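Local coordinates for protein fatty acid synthase 1, isoform A (Drosophila melanogaster, PDB 6FN6) that probably builds long-chain saturated fatty acids from acetyl-CoA and malonyl-CoA with NADPH, this piece being its modifying region with dehydratase, enoylreductase and ketoreductase, at residues I380-R385 with L406-P411; V427-Q432 with L440-K445; E108-E113 with V200-K205; L40-F45 with T56-E61. One frame throughout, in Å; residues are numbered along the deposited sequence.

The four contacts form two pairs on opposite sides of the chain's centre; the centres of contacts 1 and 4 lie about 83 Å apart. Contacts 1 and 2 share one mixed sheet, where L406 O and V441 N join neighbouring strands 402-409 and 438-445. Contacts 3 and 4 share the dehydratase, where I201 N and V58 O join strands 191-201 and 58-65. Contacts 2 and 4 are the buried ones: backbone pairing in the first, apolar packing around one indole in the second. Contacts 1 and 3 are partly buried and hold loops, but contact 1 relies on a carboxylate gripped by backbone N-H groups, contact 3 on an isoleucine.

Contact 1: I380-R385 with L406-P411; sequences IDVLSR and LEETLP
I380 pairs with E407 in a parallel bridge, their side chains side by side and pointing the same way. The carboxylate of E407 forms a salt bridge with R283. At D381 the strand stops: D381 N gives a nearly straight bond to E407 O at 2.8 Å (170°), and the backbone then turns through a left-handed conformation. Next comes V382, whose N reaches E408 OE2 in a weak bond, while its CG2 packs on L406 CD2 at 3.8 Å. L383 N makes the straighter bond to the same oxygen, E408 OE2, at 3.0 Å and 174°, arriving from above the carboxylate plane. The L383 side chain crosses E408 at about a right angle, with L383 CB 3.6 Å from E408 OE1. S384 OG finishes the grip, donating to E408 OE1 at 3.2 Å. E408 gets there by bending at chi2 (-73°), which swings CD back toward the loop. An alanine in place of E408 would probably leave the L383 N-H and the S384 hydroxyl without their mate and let the turn after strand 374-380 shift. Outside the pair, helices 389-395 and 410-423 cover L383. The chemistry is that of an acid held by the backbone N-H groups of the loop after strand 374-380: one straight N-H bond, a weak second one and a hydroxyl would probably favour a negative E408, although D381 OD1, 4.4 Å from E408 OE1, probably works against that charge a little.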
# COMPACT_ATOMS: atom_id res chain seq x y z
N ILE A 380 36.76 55.64 40.61
CA ILE A 380 38.11 55.40 40.13
C ILE A 380 38.92 56.68 40.27
O ILE A 380 38.48 57.75 39.85
CB ILE A 380 38.12 54.90 38.67
CG1 ILE A 380 37.25 53.65 38.53
CG2 ILE A 380 39.56 54.63 38.20
CD1 ILE A 380 37.23 53.03 37.15
N ASP A 381 40.10 56.57 40.87
CA ASP A 381 41.00 57.70 41.03
C ASP A 381 40.37 58.81 41.87
O ASP A 381 40.51 59.99 41.56
CB ASP A 381 41.41 58.24 39.66
CG ASP A 381 42.09 57.19 38.80
OD1 ASP A 381 42.70 56.26 39.37
OD2 ASP A 381 42.02 57.29 37.56
N VAL A 382 39.69 58.42 42.94
CA VAL A 382 39.04 59.38 43.83
C VAL A 382 40.08 60.00 44.75
O VAL A 382 40.01 61.18 45.07
CB VAL A 382 37.91 58.71 44.63
CG1 VAL A 382 37.28 59.69 45.62
CG2 VAL A 382 36.85 58.14 43.70
N LEU A 383 41.05 59.19 45.18
CA LEU A 383 42.12 59.66 46.05
C LEU A 383 43.22 60.33 45.23
O LEU A 383 44.12 60.96 45.78
CB LEU A 383 42.69 58.51 46.87
CG LEU A 383 41.66 57.70 47.67
CD1 LEU A 383 42.34 56.53 48.37
CD2 LEU A 383 40.93 58.57 48.68
N SER A 384 43.15 60.17 43.91
CA SER A 384 44.12 60.77 43.00
C SER A 384 43.80 62.23 42.74
O SER A 384 44.70 63.06 42.57
CB SER A 384 44.16 60.00 41.68
OG SER A 384 44.50 58.64 41.89
N ARG A 385 42.51 62.55 42.70
CA ARG A 385 42.04 63.90 42.43
C ARG A 385 42.75 64.93 43.30
O ARG A 385 43.15 64.62 44.43
CB ARG A 385 40.53 63.99 42.67
CG ARG A 385 39.67 63.19 41.70
CD ARG A 385 39.15 64.05 40.56
NE ARG A 385 40.20 64.41 39.61
CZ ARG A 385 40.03 65.21 38.56
NH1 ARG A 385 38.84 65.75 38.33
NH2 ARG A 385 41.04 65.48 37.75
N LEU A 406 37.03 51.84 45.97
CA LEU A 406 37.87 52.79 45.24
C LEU A 406 38.97 52.09 44.46
O LEU A 406 39.85 51.46 45.05
CB LEU A 406 38.48 53.81 46.21
CG LEU A 406 37.49 54.53 47.13
CD1 LEU A 406 38.22 55.39 48.14
CD2 LEU A 406 36.50 55.37 46.33
N GLU A 407 38.91 52.19 43.14
CA GLU A 407 39.99 51.69 42.29
C GLU A 407 41.00 52.82 42.13
O GLU A 407 40.66 53.91 41.69
CB GLU A 407 39.47 51.22 40.93
CG GLU A 407 40.56 50.92 39.91
CD GLU A 407 40.03 50.26 38.64
OE1 GLU A 407 38.93 49.66 38.69
OE2 GLU A 407 40.71 50.33 37.60
N GLU A 408 42.25 52.54 42.49
CA GLU A 408 43.29 53.56 42.48
C GLU A 408 44.54 53.06 41.79
O GLU A 408 44.71 51.85 41.59
CB GLU A 408 43.63 53.99 43.92
CG GLU A 408 42.46 54.54 44.71
CD GLU A 408 42.04 55.92 44.26
OE1 GLU A 408 42.90 56.66 43.75
OE2 GLU A 408 40.85 56.25 44.42
N THR A 409 45.41 53.99 41.40
CA THR A 409 46.74 53.62 40.92
C THR A 409 47.63 53.37 42.13
O THR A 409 47.61 54.14 43.09
CB THR A 409 47.35 54.71 40.02
OG1 THR A 409 47.57 55.90 40.79
CG2 THR A 409 46.43 55.02 38.86
N LEU A 410 48.40 52.29 42.09
CA LEU A 410 49.19 51.87 43.24
C LEU A 410 50.19 52.93 43.72
O LEU A 410 50.24 53.22 44.92
CB LEU A 410 49.94 50.57 42.91
CG LEU A 410 50.72 49.92 44.06
CD1 LEU A 410 49.84 49.72 45.29
CD2 LEU A 410 51.31 48.60 43.61
N PRO A 411 50.98 53.50 42.80
CA PRO A 411 51.95 54.49 43.30
C PRO A 411 51.29 55.64 44.05
O PRO A 411 51.75 56.00 45.13
CB PRO A 411 52.64 54.99 42.02
CG PRO A 411 51.75 54.57 40.90
CD PRO A 411 51.10 53.31 41.35

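Contact 2: V427-Q432 with L440-K445; sequences VAVQEQ and LVLARK
The carbonyl group of L442 is the flat group at the middle of this hairpin, and it takes N-H groups from both V429 and Q430. Q430 N lies in the carbonyl plane on a lone pair of L442 O, at 3.2 Å; V429 N, 2.7 Å from L442 O, approaches nearly along the C=O axis, with a more bent N-H angle of 131°. Two residues facing one make a classic beta bulge, which shifts the register by one. On either side of it the antiparallel pairing is regular. V427 N bonds to R444 O at 2.9 Å, and Q432 N to L440 O at 2.8 Å, each with a return bond.

Q430, Q432, L440, L442 and R444 share one face of the sheet; Q430 CB sits 4.0 Å from L442 CB. V429 CG2 packs on R444 CB at 3.6 Å. A428, E431, V441 and A443 share the other face, where A428 CB meets V441 CG1 at 4.1 Å.

Helix 279-296 covers the leucine face through A286 and V293, and Y413 of helix 410-423 lies against A428 and V441 and bonds to the E431 carboxylate. With strand 438-445 running antiparallel between 402-409 and 426-433, the strand order is that of a class I methyltransferase fold, consistent with the pseudo-methyltransferase domain of animal fatty acid synthases.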
# COMPACT_ATOMS: atom_id res chain seq x y z
N VAL A 427 39.28 53.68 57.19
CA VAL A 427 40.31 52.66 57.25
C VAL A 427 40.19 51.74 56.04
O VAL A 427 39.09 51.47 55.56
CB VAL A 427 40.22 51.86 58.57
CG1 VAL A 427 38.95 51.02 58.61
CG2 VAL A 427 41.45 50.98 58.75
N ALA A 428 41.32 51.25 55.54
CA ALA A 428 41.29 50.33 54.42
C ALA A 428 40.95 48.94 54.92
O ALA A 428 41.79 48.26 55.52
CB ALA A 428 42.62 50.34 53.68
N VAL A 429 39.71 48.53 54.68
CA VAL A 429 39.25 47.22 55.11
C VAL A 429 39.93 46.14 54.28
O VAL A 429 40.41 45.15 54.82
CB VAL A 429 37.71 47.12 55.02
CG1 VAL A 429 37.25 45.69 55.27
CG2 VAL A 429 37.06 48.08 56.00
N GLN A 430 39.96 46.34 52.97
CA GLN A 430 40.63 45.41 52.08
C GLN A 430 41.47 46.14 51.04
O GLN A 430 41.16 47.27 50.65
CB GLN A 430 39.62 44.51 51.36
CG GLN A 430 39.00 43.43 52.25
CD GLN A 430 38.49 42.24 51.48
OE1 GLN A 430 38.54 41.11 51.96
NE2 GLN A 430 37.98 42.48 50.27
N GLU A 431 42.54 45.49 50.59
CA GLU A 431 43.35 45.98 49.49
C GLU A 431 43.66 44.84 48.53
O GLU A 431 44.44 43.94 48.86
CB GLU A 431 44.65 46.62 49.99
CG GLU A 431 44.46 47.98 50.63
CD GLU A 431 45.74 48.51 51.25
OE1 GLU A 431 46.80 47.87 51.07
OE2 GLU A 431 45.68 49.56 51.92
N GLN A 432 43.05 44.88 47.36
CA GLN A 432 43.26 43.85 46.35
C GLN A 432 43.97 44.44 45.14
O GLN A 432 43.54 45.45 44.57
CB GLN A 432 41.93 43.22 45.93
CG GLN A 432 42.03 42.24 44.76
CD GLN A 432 42.99 41.10 45.03
OE1 GLN A 432 42.77 40.28 45.92
NE2 GLN A 432 44.07 41.04 44.25
N LEU A 440 42.45 47.70 44.14
CA LEU A 440 41.07 47.93 44.54
C LEU A 440 41.00 48.04 46.07
O LEU A 440 41.41 47.12 46.78
CB LEU A 440 40.16 46.80 44.04
CG LEU A 440 38.65 47.04 44.18
CD1 LEU A 440 38.19 48.19 43.29
CD2 LEU A 440 37.86 45.78 43.86
N VAL A 441 40.51 49.17 46.56
CA VAL A 441 40.48 49.44 47.99
C VAL A 441 39.05 49.50 48.49
O VAL A 441 38.22 50.26 47.98
CB VAL A 441 41.23 50.75 48.32
CG1 VAL A 441 41.28 50.97 49.82
CG2 VAL A 441 42.63 50.72 47.73
N LEU A 442 38.75 48.70 49.51
CA LEU A 442 37.47 48.77 50.20
C LEU A 442 37.65 49.50 51.52
O LEU A 442 38.38 49.04 52.40
CB LEU A 442 36.91 47.36 50.42
CG LEU A 442 35.48 47.28 50.97
CD1 LEU A 442 34.47 47.84 49.98
CD2 LEU A 442 35.13 45.85 51.34
N ALA A 443 36.97 50.64 51.67
CA ALA A 443 37.15 51.50 52.84
C ALA A 443 35.87 51.61 53.65
O ALA A 443 34.77 51.44 53.12
CB ALA A 443 37.63 52.87 52.41
N ARG A 444 36.03 51.93 54.93
CA ARG A 444 34.92 52.00 55.87
C ARG A 444 35.35 52.81 57.09
O ARG A 444 36.53 52.86 57.42
CB ARG A 444 34.50 50.59 56.30
CG ARG A 444 33.17 50.49 57.02
CD ARG A 444 33.01 49.12 57.67
NE ARG A 444 31.61 48.69 57.77
CZ ARG A 444 31.23 47.53 58.30
NH1 ARG A 444 32.13 46.70 58.80
NH2 ARG A 444 29.94 47.22 58.35
N LYS A 445 34.40 53.48 57.75
CA LYS A 445 34.70 54.16 59.00
C LYS A 445 34.96 53.11 60.08
O LYS A 445 34.24 52.12 60.19
CB LYS A 445 33.55 55.09 59.43
CG LYS A 445 33.49 56.41 58.68
CD LYS A 445 32.45 57.35 59.29
CE LYS A 445 33.10 58.38 60.21
NZ LYS A 445 33.92 59.38 59.46

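Contact 3: E108-E113 with V200-K205; sequences ESIDNE and VINPAK
I110 and N202 meet because each holds its gamma atom anti to its own backbone N, CG1 of I110 at chi1 -176° and CG of N202 at -170°. That lays I110 CG1 3.5 Å from N202 CG. A bend at the second torsion of I110 (63°) then carries CD1 to V200 CG1 at 3.7 Å and to I201 O at 3.4 Å. I110 and V200 slide past each other in opposite directions. Next to them, V200 CG2 lies 3.9 Å from E113 O, while the carboxylate of E113 forms a salt bridge with R198.

The amide of N202 carries the polar side of the contact. It is the N-cap of helix 203-210, with N202 OD1 accepting from K205 N at 3.2 Å, the donor standing well above the amide plane. Its ND2 bonds to E114 and passes D111 OD1 at 3.6 Å. An alanine in place of N202 would probably leave K205 N and the E114 carboxylate without their mate and open a gap beside I110.

The loop after strand 98-105, leaving the predicted N-terminal hotdog, thus lies on the end of a strand of the predicted C-terminal one. No hydrogen bond crosses between the segments; the joint is van der Waals packing of I110 on V200, the I201 carbonyl and the N202 amide, and the amide serves it twice: its flank packs on I110 while its polar atoms hold the helix start and E114.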
# COMPACT_ATOMS: atom_id res chain seq x y z
N GLU A 108 -21.77 -7.04 15.25
CA GLU A 108 -22.90 -7.96 15.40
C GLU A 108 -22.97 -8.45 16.85
O GLU A 108 -24.02 -8.40 17.49
CB GLU A 108 -22.75 -9.14 14.43
CG GLU A 108 -23.86 -10.19 14.52
CD GLU A 108 -25.17 -9.71 13.95
OE1 GLU A 108 -25.18 -8.67 13.25
OE2 GLU A 108 -26.21 -10.37 14.19
N SER A 109 -21.83 -8.94 17.34
CA SER A 109 -21.73 -9.44 18.71
C SER A 109 -20.46 -8.93 19.38
O SER A 109 -19.36 -9.35 19.04
CB SER A 109 -21.75 -10.97 18.72
OG SER A 109 -21.51 -11.47 20.02
N ILE A 110 -20.62 -8.02 20.34
CA ILE A 110 -19.48 -7.39 20.99
C ILE A 110 -18.65 -8.44 21.72
O ILE A 110 -17.43 -8.30 21.84
CB ILE A 110 -19.94 -6.27 21.96
CG1 ILE A 110 -18.73 -5.54 22.56
CG2 ILE A 110 -20.81 -6.84 23.07
CD1 ILE A 110 -17.86 -4.82 21.55
N ASP A 111 -19.30 -9.48 22.22
CA ASP A 111 -18.61 -10.55 22.93
C ASP A 111 -17.68 -11.33 22.00
O ASP A 111 -16.61 -11.78 22.40
CB ASP A 111 -19.62 -11.51 23.58
CG ASP A 111 -20.36 -10.88 24.74
OD1 ASP A 111 -19.76 -10.05 25.46
OD2 ASP A 111 -21.55 -11.21 24.94
N ASN A 112 -18.10 -11.48 20.75
CA ASN A 112 -17.33 -12.24 19.77
C ASN A 112 -16.11 -11.47 19.27
O ASN A 112 -15.17 -12.06 18.74
CB ASN A 112 -18.22 -12.61 18.58
CG ASN A 112 -18.93 -13.94 18.77
OD1 ASN A 112 -19.86 -14.04 19.57
ND2 ASN A 112 -18.51 -14.95 18.02
N GLU A 113 -16.12 -10.15 19.45
CA GLU A 113 -15.02 -9.32 18.97
C GLU A 113 -13.85 -9.26 19.95
O GLU A 113 -12.76 -8.80 19.60
CB GLU A 113 -15.53 -7.90 18.70
CG GLU A 113 -16.57 -7.81 17.59
CD GLU A 113 -15.99 -8.07 16.21
OE1 GLU A 113 -15.04 -7.37 15.82
OE2 GLU A 113 -16.50 -8.98 15.52
N VAL A 200 -11.49 -2.37 21.13
CA VAL A 200 -12.82 -2.92 21.39
C VAL A 200 -13.37 -2.33 22.68
O VAL A 200 -12.75 -2.44 23.74
CB VAL A 200 -12.79 -4.45 21.46
CG1 VAL A 200 -14.20 -5.01 21.58
CG2 VAL A 200 -12.09 -5.03 20.24
N ILE A 201 -14.54 -1.70 22.59
CA ILE A 201 -15.18 -1.09 23.75
C ILE A 201 -16.51 -1.79 24.01
O ILE A 201 -17.38 -1.84 23.14
CB ILE A 201 -15.37 0.42 23.55
CG1 ILE A 201 -14.03 1.07 23.19
CG2 ILE A 201 -15.94 1.05 24.81
CD1 ILE A 201 -14.13 2.53 22.80
N ASN A 202 -16.65 -2.32 25.22
CA ASN A 202 -17.84 -3.07 25.63
C ASN A 202 -18.45 -2.44 26.88
O ASN A 202 -18.13 -2.85 28.00
CB ASN A 202 -17.48 -4.53 25.89
CG ASN A 202 -18.69 -5.41 26.07
OD1 ASN A 202 -19.79 -4.93 26.38
ND2 ASN A 202 -18.51 -6.71 25.88
N PRO A 203 -19.33 -1.44 26.71
CA PRO A 203 -19.87 -0.71 27.86
C PRO A 203 -20.68 -1.58 28.82
O PRO A 203 -20.56 -1.43 30.03
CB PRO A 203 -20.77 0.35 27.22
CG PRO A 203 -20.40 0.38 25.78
CD PRO A 203 -19.91 -0.98 25.44
N ALA A 204 -21.50 -2.47 28.27
CA ALA A 204 -22.34 -3.33 29.09
C ALA A 204 -21.49 -4.17 30.04
O ALA A 204 -21.78 -4.26 31.23
CB ALA A 204 -23.19 -4.23 28.20
N LYS A 205 -20.44 -4.77 29.49
CA LYS A 205 -19.53 -5.59 30.27
C LYS A 205 -18.78 -4.76 31.31
O LYS A 205 -18.50 -5.23 32.41
CB LYS A 205 -18.53 -6.28 29.33
CG LYS A 205 -17.59 -7.27 29.99
CD LYS A 205 -16.25 -7.26 29.28
CE LYS A 205 -15.56 -8.61 29.33
NZ LYS A 205 -14.28 -8.59 28.57

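Contact 4: L40-F45 with T56-E61; sequences LAWQTF and TPVVME
W42 reaches from helix 34-48 to strand 58-65, and its side chain can be followed outward against V58, M60 and T56. CB touches M60 CE at 3.6 Å. CG is anti to the backbone N (chi1 178°), and the indole beyond it crosses V58 at a slant. W42 CG comes within 4.0 Å of V58 CG2, and W42 CD1 is closer still, 3.5 Å from the same methyl. V58 CG2 stands over a face of the five-membered ring, 3.9 Å from its centroid, a CH-pi contact. Further along, W42 NE1 donates to T56 O at 3.0 Å with an angle of 159°; the carbonyl oxygen lies in the indole plane at the ring's edge. That bond meets the polar need of a buried N-H and fixes the rotation of the ring. W42 CE2 lies 3.8 Å from T56 O, and the outer atom CH2 packs on I201. F53 and W170 meet the indole edge-to-face.

F45, one turn on, adds a looser touch: V58 CG1 lies near the plane of its ring, at the edge. The M60 chain runs extended beyond CG, and that takes its methyl to W42.

The helix and strand segments run at 135° to each other, with axes 10.2 Å apart at their closest. A long helix packed against a curved antiparallel sheet that wraps round it is the hotdog fold, here the predicted N-terminal one of the dehydratase; W42 and F45 make the contact from the helix.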
# COMPACT_ATOMS: atom_id res chain seq x y z
N LEU A 40 -14.68 11.07 21.68
CA LEU A 40 -15.47 11.95 20.82
C LEU A 40 -16.04 11.19 19.63
O LEU A 40 -17.21 11.34 19.29
CB LEU A 40 -14.63 13.13 20.33
CG LEU A 40 -14.17 14.16 21.37
CD1 LEU A 40 -13.45 15.31 20.68
CD2 LEU A 40 -15.34 14.68 22.21
N ALA A 41 -15.20 10.38 18.99
CA ALA A 41 -15.63 9.58 17.86
C ALA A 41 -16.68 8.57 18.31
O ALA A 41 -17.68 8.34 17.63
CB ALA A 41 -14.45 8.86 17.22
N TRP A 42 -16.45 7.99 19.48
CA TRP A 42 -17.37 7.02 20.05
C TRP A 42 -18.72 7.65 20.36
O TRP A 42 -19.77 7.12 19.99
CB TRP A 42 -16.75 6.42 21.32
CG TRP A 42 -17.62 5.44 22.04
CD1 TRP A 42 -18.69 4.76 21.54
CD2 TRP A 42 -17.50 5.04 23.41
NE1 TRP A 42 -19.24 3.95 22.51
CE2 TRP A 42 -18.52 4.11 23.67
CE3 TRP A 42 -16.62 5.38 24.44
CZ2 TRP A 42 -18.69 3.51 24.91
CZ3 TRP A 42 -16.79 4.78 25.68
CH2 TRP A 42 -17.82 3.86 25.90
N GLN A 43 -18.69 8.79 21.04
CA GLN A 43 -19.92 9.46 21.47
C GLN A 43 -20.78 9.90 20.29
O GLN A 43 -21.93 9.48 20.16
CB GLN A 43 -19.58 10.66 22.35
CG GLN A 43 -19.19 10.28 23.77
CD GLN A 43 -18.81 11.48 24.61
OE1 GLN A 43 -18.56 12.57 24.09
NE2 GLN A 43 -18.75 11.28 25.92
N THR A 44 -20.22 10.75 19.43
CA THR A 44 -20.97 11.31 18.32
C THR A 44 -21.52 10.22 17.40
O THR A 44 -22.63 10.33 16.90
CB THR A 44 -20.12 12.28 17.49
OG1 THR A 44 -18.89 11.64 17.11
CG2 THR A 44 -19.81 13.55 18.28
N PHE A 45 -20.73 9.18 17.19
CA PHE A 45 -21.14 8.09 16.31
C PHE A 45 -22.37 7.36 16.86
O PHE A 45 -23.25 6.97 16.10
CB PHE A 45 -20.00 7.10 16.11
CG PHE A 45 -20.32 5.99 15.14
CD1 PHE A 45 -20.51 6.27 13.79
CD2 PHE A 45 -20.43 4.68 15.57
CE1 PHE A 45 -20.81 5.25 12.90
CE2 PHE A 45 -20.72 3.67 14.68
CZ PHE A 45 -20.91 3.95 13.35
N THR A 56 -23.88 1.83 23.82
CA THR A 56 -23.51 1.45 22.46
C THR A 56 -22.09 0.91 22.37
O THR A 56 -21.13 1.68 22.44
CB THR A 56 -23.65 2.64 21.49
OG1 THR A 56 -24.93 3.26 21.67
CG2 THR A 56 -23.51 2.18 20.05
N PRO A 57 -21.93 -0.41 22.20
CA PRO A 57 -20.58 -0.96 21.99
C PRO A 57 -20.06 -0.68 20.59
O PRO A 57 -20.83 -0.67 19.64
CB PRO A 57 -20.78 -2.46 22.22
CG PRO A 57 -22.19 -2.71 21.87
CD PRO A 57 -22.95 -1.48 22.26
N VAL A 58 -18.75 -0.44 20.46
CA VAL A 58 -18.16 -0.14 19.16
C VAL A 58 -16.80 -0.81 18.99
O VAL A 58 -16.19 -1.25 19.96
CB VAL A 58 -18.04 1.39 18.95
CG1 VAL A 58 -19.41 2.05 18.99
CG2 VAL A 58 -17.11 2.00 20.00
N VAL A 59 -16.35 -0.88 17.75
CA VAL A 59 -15.02 -1.39 17.43
C VAL A 59 -14.30 -0.39 16.54
O VAL A 59 -14.70 -0.16 15.40
CB VAL A 59 -15.09 -2.78 16.76
CG1 VAL A 59 -13.70 -3.24 16.32
CG2 VAL A 59 -15.71 -3.79 17.70
N MET A 60 -13.23 0.20 17.07
CA MET A 60 -12.43 1.14 16.30
C MET A 60 -11.24 0.42 15.69
O MET A 60 -10.67 -0.47 16.31
CB MET A 60 -11.96 2.30 17.18
CG MET A 60 -13.10 3.01 17.89
SD MET A 60 -12.58 4.53 18.68
CE MET A 60 -13.90 4.72 19.86
N GLU A 61 -10.86 0.81 14.48
CA GLU A 61 -9.76 0.16 13.78
C GLU A 61 -8.88 1.16 13.04
O GLU A 61 -9.36 2.21 12.59
CB GLU A 61 -10.29 -0.88 12.80
CG GLU A 61 -11.03 -2.03 13.47
CD GLU A 61 -11.59 -3.01 12.46
OE1 GLU A 61 -10.85 -3.92 12.05
OE2 GLU A 61 -12.78 -2.86 12.08